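Local coordinates for protein KLLA0E02245p (Kluyveromyces lactis, PDB 4GPS) that removes NAD and N7-methylguanosine caps from the 5' ends of RNAs and degrades RNA in the 5'-3' direction, using a divalent metal cation, at residues S180-I185 and T318-K323; I188-F193 and K310-W315. One frame throughout, in Å; residues are numbered along the deposited sequence.

Interaction 1: S180-I185 and T318-K323; sequences SLRHHI and TNLLPK
Arg-182 reaches from the start of helix 182-190 toward Leu-320 and Leu-321 of segment 318-323, and meets each with a different part of its chain. CG lies anti to the backbone N (chi1 -177°), which sends the chain out toward the opposing segment; there CG rests 4.0 Å from Leu-320 CD1, the two side chains running obliquely to one another. A bend at chi3 (60°) then turns the guanidinium, and NH1 comes 3.3 Å from Leu-321 CD1. Leu-321 crosses the arginine chain at about a right angle, its methyl approaching the guanidinium obliquely. One helical turn on, Ile-185 offers its CG2 branch to Leu-320 CD2 at 4.1 Å. The forked leucine thus suits its place by meeting both residues at once, while arginine pairs an apolar stem for this packing with a cationic end for Glu-293. NH1 forms a salt bridge with Glu-293 and a weak hydrogen bond to Gln-317 O, and NE hydrogen-bonds to a citric acid probably from the crystallisation liquor. At the strand-to-helix turn, Leu-181 O accepts from Ser-180 OG (2.8 Å) and from His-184 N, which come from opposite faces of its plane. Because Glu-293 binds the divalent metal cation, Arg-182 probably acts as a second-shell residue, its charge helping to fix that carboxylate, in the active site of this PD-(D/E)XK-type nuclease of the DXO family.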
ATOM      1  N   SER A 180       5.466  -6.098   8.324  1.00 40.63           N
ATOM      2  CA  SER A 180       5.629  -4.692   8.001  1.00 40.51           C
ATOM      3  C   SER A 180       4.345  -3.885   7.791  1.00 42.80           C
ATOM      4  O   SER A 180       3.285  -4.460   7.566  1.00 38.16           O
ATOM      5  CB  SER A 180       6.489  -4.640   6.720  1.00 39.60           C
ATOM      6  OG  SER A 180       6.582  -3.344   6.177  1.00 39.72           O
ATOM      7  N   LEU A 181       4.434  -2.552   7.881  1.00 42.04           N
ATOM      8  CA  LEU A 181       3.278  -1.723   7.553  1.00 40.06           C
ATOM      9  C   LEU A 181       3.230  -1.789   6.011  1.00 42.61           C
ATOM     10  O   LEU A 181       4.279  -1.913   5.355  1.00 41.40           O
ATOM     11  CB  LEU A 181       3.497  -0.287   7.976  1.00 39.39           C
ATOM     12  CG  LEU A 181       3.756  -0.163   9.468  1.00 42.11           C
ATOM     13  CD1 LEU A 181       4.284   1.249   9.775  1.00 37.03           C
ATOM     14  CD2 LEU A 181       2.467  -0.516  10.231  1.00 36.12           C
ATOM     15  N   ARG A 182       2.032  -1.727   5.432  1.00 37.46           N
ATOM     16  CA  ARG A 182       1.888  -1.794   3.987  1.00 35.60           C
ATOM     17  C   ARG A 182       2.729  -0.749   3.226  1.00 40.27           C
ATOM     18  O   ARG A 182       3.292  -1.040   2.174  1.00 41.79           O
ATOM     19  CB  ARG A 182       0.423  -1.634   3.601  1.00 36.84           C
ATOM     20  CG  ARG A 182       0.207  -1.760   2.114  1.00 39.71           C
ATOM     21  CD  ARG A 182      -1.256  -1.817   1.777  1.00 35.27           C
ATOM     22  NE  ARG A 182      -1.874  -0.604   2.250  1.00 40.78           N
ATOM     23  CZ  ARG A 182      -3.130  -0.291   2.006  1.00 44.20           C
ATOM     24  NH1 ARG A 182      -3.884  -1.108   1.283  1.00 38.21           N
ATOM     25  NH2 ARG A 182      -3.636   0.825   2.501  1.00 48.37           N
ATOM     26  N   HIS A 183       2.804   0.462   3.763  1.00 42.13           N
ATOM     27  CA  HIS A 183       3.563   1.549   3.155  1.00 41.18           C
ATOM     28  C   HIS A 183       4.974   1.123   2.727  1.00 39.22           C
ATOM     29  O   HIS A 183       5.427   1.485   1.647  1.00 39.16           O
ATOM     30  CB  HIS A 183       3.663   2.735   4.137  1.00 45.03           C
ATOM     31  CG  HIS A 183       3.975   4.032   3.472  1.00 61.05           C
ATOM     32  ND1 HIS A 183       3.000   4.836   2.915  1.00 70.41           N
ATOM     33  CD2 HIS A 183       5.160   4.631   3.189  1.00 67.81           C
ATOM     34  CE1 HIS A 183       3.568   5.870   2.313  1.00 67.17           C
ATOM     35  NE2 HIS A 183       4.878   5.770   2.463  1.00 66.15           N
ATOM     36  N   HIS A 184       5.679   0.367   3.565  1.00 39.32           N
ATOM     37  CA  HIS A 184       7.040  -0.036   3.209  1.00 38.69           C
ATOM     38  C   HIS A 184       7.105  -1.127   2.171  1.00 41.09           C
ATOM     39  O   HIS A 184       8.102  -1.214   1.456  1.00 40.33           O
ATOM     40  CB  HIS A 184       7.842  -0.468   4.428  1.00 35.96           C
ATOM     41  CG  HIS A 184       7.905   0.574   5.490  1.00 42.55           C
ATOM     42  ND1 HIS A 184       8.148   1.902   5.209  1.00 47.63           N
ATOM     43  CD2 HIS A 184       7.687   0.501   6.824  1.00 44.73           C
ATOM     44  CE1 HIS A 184       8.066   2.606   6.324  1.00 44.93           C
ATOM     45  NE2 HIS A 184       7.787   1.780   7.317  1.00 46.90           N
ATOM     46  N   ILE A 185       6.071  -1.970   2.090  1.00 38.23           N
ATOM     47  CA  ILE A 185       6.093  -3.002   1.080  1.00 36.17           C
ATOM     48  C   ILE A 185       5.858  -2.237  -0.229  1.00 39.61           C
ATOM     49  O   ILE A 185       6.564  -2.425  -1.211  1.00 40.39           O
ATOM     50  CB  ILE A 185       5.008  -4.099   1.320  1.00 39.21           C
ATOM     51  CG1 ILE A 185       5.214  -4.788   2.689  1.00 31.01           C
ATOM     52  CG2 ILE A 185       5.127  -5.147   0.252  1.00 29.74           C
ATOM     53  CD1 ILE A 185       6.623  -5.349   2.853  1.00 30.11           C
ATOM     54  N   THR A 318      -3.965  -1.716  -3.400  1.00 46.53           N
ATOM     55  CA  THR A 318      -5.123  -2.561  -3.190  1.00 45.38           C
ATOM     56  C   THR A 318      -4.824  -4.005  -3.524  1.00 47.45           C
ATOM     57  O   THR A 318      -5.360  -4.922  -2.883  1.00 43.35           O
ATOM     58  CB  THR A 318      -6.351  -2.080  -3.973  1.00 46.51           C
ATOM     59  OG1 THR A 318      -6.006  -1.857  -5.331  1.00 44.14           O
ATOM     60  CG2 THR A 318      -6.886  -0.777  -3.358  1.00 47.60           C
ATOM     61  N   ASN A 319      -3.925  -4.222  -4.479  1.00 43.54           N
ATOM     62  CA  ASN A 319      -3.595  -5.591  -4.840  1.00 45.53           C
ATOM     63  C   ASN A 319      -2.946  -6.389  -3.714  1.00 44.59           C
ATOM     64  O   ASN A 319      -2.995  -7.609  -3.731  1.00 45.00           O
ATOM     65  CB  ASN A 319      -2.700  -5.641  -6.066  1.00 46.12           C
ATOM     66  CG  ASN A 319      -2.724  -6.992  -6.718  1.00 49.28           C
ATOM     67  OD1 ASN A 319      -1.787  -7.750  -6.620  1.00 56.93           O
ATOM     68  ND2 ASN A 319      -3.830  -7.309  -7.363  1.00 57.07           N
ATOM     69  N   LEU A 320      -2.329  -5.716  -2.744  1.00 42.32           N
ATOM     70  CA  LEU A 320      -1.719  -6.421  -1.605  1.00 41.91           C
ATOM     71  C   LEU A 320      -2.769  -6.909  -0.575  1.00 41.28           C
ATOM     72  O   LEU A 320      -2.439  -7.602   0.395  1.00 47.57           O
ATOM     73  CB  LEU A 320      -0.699  -5.512  -0.891  1.00 35.46           C
ATOM     74  CG  LEU A 320       0.653  -5.306  -1.559  1.00 33.34           C
ATOM     75  CD1 LEU A 320       1.210  -4.085  -0.960  1.00 29.67           C
ATOM     76  CD2 LEU A 320       1.598  -6.523  -1.379  1.00 26.62           C
ATOM     77  N   LEU A 321      -4.024  -6.545  -0.771  1.00 40.53           N
ATOM     78  CA  LEU A 321      -5.081  -6.963   0.152  1.00 44.05           C
ATOM     79  C   LEU A 321      -5.948  -8.059  -0.449  1.00 45.63           C
ATOM     80  O   LEU A 321      -5.975  -8.267  -1.668  1.00 49.87           O
ATOM     81  CB  LEU A 321      -5.995  -5.788   0.501  1.00 39.19           C
ATOM     82  CG  LEU A 321      -5.273  -4.547   1.013  1.00 43.08           C
ATOM     83  CD1 LEU A 321      -6.266  -3.415   1.148  1.00 41.19           C
ATOM     84  CD2 LEU A 321      -4.621  -4.862   2.343  1.00 46.90           C
ATOM     85  N   PRO A 322      -6.659  -8.786   0.408  1.00 47.14           N
ATOM     86  CA  PRO A 322      -7.558  -9.868  -0.008  1.00 45.53           C
ATOM     87  C   PRO A 322      -8.740  -9.319  -0.850  1.00 46.90           C
ATOM     88  O   PRO A 322      -8.972  -9.762  -1.974  1.00 48.22           O
ATOM     89  CB  PRO A 322      -8.042 -10.430   1.317  1.00 43.99           C
ATOM     90  CG  PRO A 322      -6.926 -10.134   2.255  1.00 45.39           C
ATOM     91  CD  PRO A 322      -6.435  -8.799   1.864  1.00 45.49           C
ATOM     92  N   LYS A 323      -9.473  -8.354  -0.300  1.00 47.56           N
ATOM     93  CA  LYS A 323     -10.658  -7.773  -0.959  1.00 51.92           C
ATOM     94  C   LYS A 323     -10.566  -6.276  -0.727  1.00 48.65           C
ATOM     95  O   LYS A 323     -10.346  -5.853   0.397  1.00 52.82           O
ATOM     96  CB  LYS A 323     -11.962  -8.263  -0.282  1.00 57.43           C
ATOM     97  CG  LYS A 323     -12.201  -7.573   1.146  1.00 76.63           C
ATOM     98  CD  LYS A 323     -13.398  -8.080   2.022  1.00 79.95           C
ATOM     99  CE  LYS A 323     -13.400  -7.369   3.416  1.00 77.84           C
ATOM    100  NZ  LYS A 323     -14.578  -7.674   4.322  1.00 71.98           N
TER

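Interaction 2: I188-F193 and K310-W315; sequences IIMCPF and KLLRMW
In the DXO-family nuclease fold, helix 182-190 and the 3-10 segment 191-193 pack here on helix 305-319: Met-190 and Phe-193 meet Leu-312 and Arg-313. The flexible Met-190 chain, bent at chi2 and chi3, brings SD 3.8 Å from Leu-312 CD2, the two side chains sliding past each other in opposite directions. Its CG meets Arg-313 CG at 4.0 Å, crossing the extended arginine stem at about a right angle, and its CE lies 4.1 Å from Arg-313 CB. Leu-312, with CG anti to the backbone N (chi1 176°), sets CD2 over one face of the Phe-193 ring in a CH-pi contact, 3.5 Å from the centroid and 18° off the normal; Pro-192 CB lies on the other face. An alanine in place of Met-190 is likely to leave a gap between the helices and deprive the Arg-313 stem and the Leu-312 methyl of a shared support. Arg-313 NH1 hydrogen-bonds to a citric acid probably left from the crystallisation liquor. Its NH2 forms a salt bridge with Asp-187 of helix 182-190, so the charged end reinforces the same helix pair; between 188-193 and 310-315 themselves the packing is apolar, including a methyl over an aromatic face.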
ATOM      1  N   ILE A 188       9.127  -0.604  -1.386  1.00 41.01           N
ATOM      2  CA  ILE A 188      10.079  -1.531  -1.934  1.00 38.30           C
ATOM      3  C   ILE A 188       9.692  -1.968  -3.343  1.00 39.68           C
ATOM      4  O   ILE A 188      10.554  -2.075  -4.192  1.00 40.64           O
ATOM      5  CB  ILE A 188      10.200  -2.769  -1.043  1.00 40.11           C
ATOM      6  CG1 ILE A 188      10.910  -2.391   0.252  1.00 33.66           C
ATOM      7  CG2 ILE A 188      10.910  -3.906  -1.820  1.00 31.44           C
ATOM      8  CD1 ILE A 188      10.588  -3.325   1.423  1.00 30.96           C
ATOM      9  N   ILE A 189       8.406  -2.203  -3.598  1.00 33.42           N
ATOM     10  CA  ILE A 189       7.995  -2.629  -4.922  1.00 35.44           C
ATOM     11  C   ILE A 189       8.154  -1.466  -5.913  1.00 39.59           C
ATOM     12  O   ILE A 189       8.417  -1.686  -7.101  1.00 41.38           O
ATOM     13  CB  ILE A 189       6.519  -3.117  -4.914  1.00 32.21           C
ATOM     14  CG1 ILE A 189       6.398  -4.348  -4.028  1.00 35.06           C
ATOM     15  CG2 ILE A 189       6.046  -3.479  -6.322  1.00 30.40           C
ATOM     16  CD1 ILE A 189       4.945  -4.587  -3.537  1.00 35.54           C
ATOM     17  N   MET A 190       8.014  -0.237  -5.417  1.00 36.93           N
ATOM     18  CA  MET A 190       8.095   0.950  -6.260  1.00 38.46           C
ATOM     19  C   MET A 190       9.492   1.397  -6.708  1.00 42.25           C
ATOM     20  O   MET A 190       9.603   2.264  -7.580  1.00 44.70           O
ATOM     21  CB  MET A 190       7.397   2.132  -5.558  1.00 35.73           C
ATOM     22  CG  MET A 190       5.870   2.089  -5.659  1.00 39.70           C
ATOM     23  SD  MET A 190       5.185   2.181  -7.371  1.00 42.07           S
ATOM     24  CE  MET A 190       5.285   4.022  -7.617  1.00 37.16           C
ATOM     25  N   CYS A 191      10.552   0.830  -6.131  1.00 41.82           N
ATOM     26  CA  CYS A 191      11.917   1.249  -6.486  1.00 45.99           C
ATOM     27  C   CYS A 191      12.190   1.442  -7.974  1.00 46.21           C
ATOM     28  O   CYS A 191      12.634   2.501  -8.387  1.00 46.40           O
ATOM     29  CB  CYS A 191      12.961   0.293  -5.876  1.00 44.15           C
ATOM     30  SG  CYS A 191      13.056   0.453  -4.084  1.00 43.30           S
ATOM     31  N   PRO A 192      11.884   0.448  -8.810  1.00 50.39           N
ATOM     32  CA  PRO A 192      12.176   0.683 -10.234  1.00 51.09           C
ATOM     33  C   PRO A 192      11.316   1.703 -10.946  1.00 50.85           C
ATOM     34  O   PRO A 192      11.560   2.035 -12.113  1.00 50.92           O
ATOM     35  CB  PRO A 192      12.058  -0.707 -10.865  1.00 48.43           C
ATOM     36  CG  PRO A 192      11.235  -1.483  -9.926  1.00 50.06           C
ATOM     37  CD  PRO A 192      11.538  -0.960  -8.549  1.00 49.77           C
ATOM     38  N   PHE A 193      10.315   2.229 -10.262  1.00 46.98           N
ATOM     39  CA  PHE A 193       9.476   3.192 -10.934  1.00 45.62           C
ATOM     40  C   PHE A 193       9.678   4.616 -10.413  1.00 45.66           C
ATOM     41  O   PHE A 193       8.982   5.535 -10.843  1.00 45.60           O
ATOM     42  CB  PHE A 193       8.008   2.739 -10.847  1.00 43.09           C
ATOM     43  CG  PHE A 193       7.814   1.286 -11.174  1.00 43.89           C
ATOM     44  CD1 PHE A 193       7.864   0.313 -10.168  1.00 48.29           C
ATOM     45  CD2 PHE A 193       7.675   0.873 -12.477  1.00 42.59           C
ATOM     46  CE1 PHE A 193       7.788  -1.044 -10.456  1.00 43.44           C
ATOM     47  CE2 PHE A 193       7.599  -0.496 -12.789  1.00 43.52           C
ATOM     48  CZ  PHE A 193       7.656  -1.452 -11.774  1.00 46.14           C
ATOM     49  N   LYS A 310       1.318   7.299  -9.461  1.00 38.52           N
ATOM     50  CA  LYS A 310       0.211   7.239  -8.517  1.00 44.21           C
ATOM     51  C   LYS A 310      -0.732   6.061  -8.833  1.00 43.02           C
ATOM     52  O   LYS A 310      -1.120   5.317  -7.932  1.00 44.79           O
ATOM     53  CB  LYS A 310      -0.553   8.578  -8.505  1.00 43.02           C
ATOM     54  CG  LYS A 310      -1.789   8.543  -7.668  1.00 56.35           C
ATOM     55  CD  LYS A 310      -2.588   9.839  -7.746  1.00 71.48           C
ATOM     56  CE  LYS A 310      -1.909  10.994  -7.035  1.00 78.51           C
ATOM     57  NZ  LYS A 310      -2.774  12.211  -7.144  1.00 84.10           N
ATOM     58  N   LEU A 311      -1.086   5.894 -10.106  1.00 39.27           N
ATOM     59  CA  LEU A 311      -1.955   4.795 -10.528  1.00 40.14           C
ATOM     60  C   LEU A 311      -1.289   3.449 -10.210  1.00 41.90           C
ATOM     61  O   LEU A 311      -1.932   2.556  -9.655  1.00 41.50           O
ATOM     62  CB  LEU A 311      -2.266   4.898 -12.024  1.00 40.72           C
ATOM     63  CG  LEU A 311      -3.139   6.113 -12.386  1.00 41.48           C
ATOM     64  CD1 LEU A 311      -3.022   6.374 -13.859  1.00 40.13           C
ATOM     65  CD2 LEU A 311      -4.604   5.878 -11.990  1.00 38.51           C
ATOM     66  N   LEU A 312       0.003   3.309 -10.511  1.00 40.24           N
ATOM     67  CA  LEU A 312       0.685   2.051 -10.219  1.00 39.66           C
ATOM     68  C   LEU A 312       0.709   1.793  -8.712  1.00 43.02           C
ATOM     69  O   LEU A 312       0.451   0.683  -8.252  1.00 46.72           O
ATOM     70  CB  LEU A 312       2.119   2.067 -10.774  1.00 37.17           C
ATOM     71  CG  LEU A 312       3.013   0.857 -10.464  1.00 34.84           C
ATOM     72  CD1 LEU A 312       2.394  -0.392 -11.129  1.00 35.89           C
ATOM     73  CD2 LEU A 312       4.469   1.108 -10.930  1.00 29.40           C
ATOM     74  N   ARG A 313       0.987   2.832  -7.936  1.00 43.74           N
ATOM     75  CA  ARG A 313       1.064   2.703  -6.494  1.00 41.32           C
ATOM     76  C   ARG A 313      -0.290   2.268  -5.943  1.00 39.17           C
ATOM     77  O   ARG A 313      -0.387   1.403  -5.077  1.00 39.34           O
ATOM     78  CB  ARG A 313       1.511   4.045  -5.899  1.00 48.32           C
ATOM     79  CG  ARG A 313       2.408   3.914  -4.684  1.00 53.06           C
ATOM     80  CD  ARG A 313       3.012   5.244  -4.232  1.00 50.98           C
ATOM     81  NE  ARG A 313       4.085   4.987  -3.270  1.00 54.62           N
ATOM     82  CZ  ARG A 313       3.849   4.599  -2.032  1.00 50.62           C
ATOM     83  NH1 ARG A 313       2.604   4.464  -1.639  1.00 58.46           N
ATOM     84  NH2 ARG A 313       4.831   4.273  -1.219  1.00 54.49           N
ATOM     85  N   MET A 314      -1.332   2.858  -6.503  1.00 38.64           N
ATOM     86  CA  MET A 314      -2.725   2.606  -6.139  1.00 41.75           C
ATOM     87  C   MET A 314      -3.012   1.105  -6.378  1.00 45.49           C
ATOM     88  O   MET A 314      -3.571   0.398  -5.529  1.00 44.13           O
ATOM     89  CB  MET A 314      -3.592   3.458  -7.065  1.00 42.51           C
ATOM     90  CG  MET A 314      -4.856   3.965  -6.540  1.00 49.31           C
ATOM     91  SD  MET A 314      -5.570   5.212  -7.670  1.00 49.76           S
ATOM     92  CE  MET A 314      -4.685   6.723  -7.117  1.00 46.75           C
ATOM     93  N   TRP A 315      -2.650   0.642  -7.567  1.00 40.61           N
ATOM     94  CA  TRP A 315      -2.829  -0.740  -7.914  1.00 37.77           C
ATOM     95  C   TRP A 315      -2.067  -1.624  -6.913  1.00 39.21           C
ATOM     96  O   TRP A 315      -2.640  -2.579  -6.396  1.00 40.28           O
ATOM     97  CB  TRP A 315      -2.302  -0.988  -9.330  1.00 37.85           C
ATOM     98  CG  TRP A 315      -2.306  -2.445  -9.724  1.00 33.90           C
ATOM     99  CD1 TRP A 315      -3.390  -3.190 -10.137  1.00 34.35           C
ATOM    100  CD2 TRP A 315      -1.203  -3.346  -9.661  1.00 31.29           C
ATOM    101  NE1 TRP A 315      -3.024  -4.491 -10.323  1.00 33.03           N
ATOM    102  CE2 TRP A 315      -1.687  -4.623 -10.040  1.00 34.33           C
ATOM    103  CE3 TRP A 315       0.153  -3.207  -9.312  1.00 32.77           C
ATOM    104  CZ2 TRP A 315      -0.858  -5.758 -10.088  1.00 34.48           C
ATOM    105  CZ3 TRP A 315       0.978  -4.342  -9.356  1.00 34.78           C
ATOM    106  CH2 TRP A 315       0.464  -5.596  -9.742  1.00 39.51           C
TER

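Both interactions join helix 182-190 to helix 305-319, with centres 12 Å apart: interaction 1 at the start of the first helix and toward the end of the second, interaction 2 toward the end of the first and earlier in the second, so the helices pair in opposite chain directions. They meet where His-183 NE2 packs 4.0 Å from Arg-313 NH2. Arg-182, His-183 and Arg-313 all hydrogen-bond to citric acid, which may mark an anion-binding pocket. The Arg-182 side chain is about 3 Å from those of the metal ligand Glu-293 and of Gln-317, that of Arg-313 about 6 Å from those of Lys-295 and Gln-317, both probable substrate-binding residues. Both contacts thus border the citrate pocket, interaction 1 nearer the metal ligand.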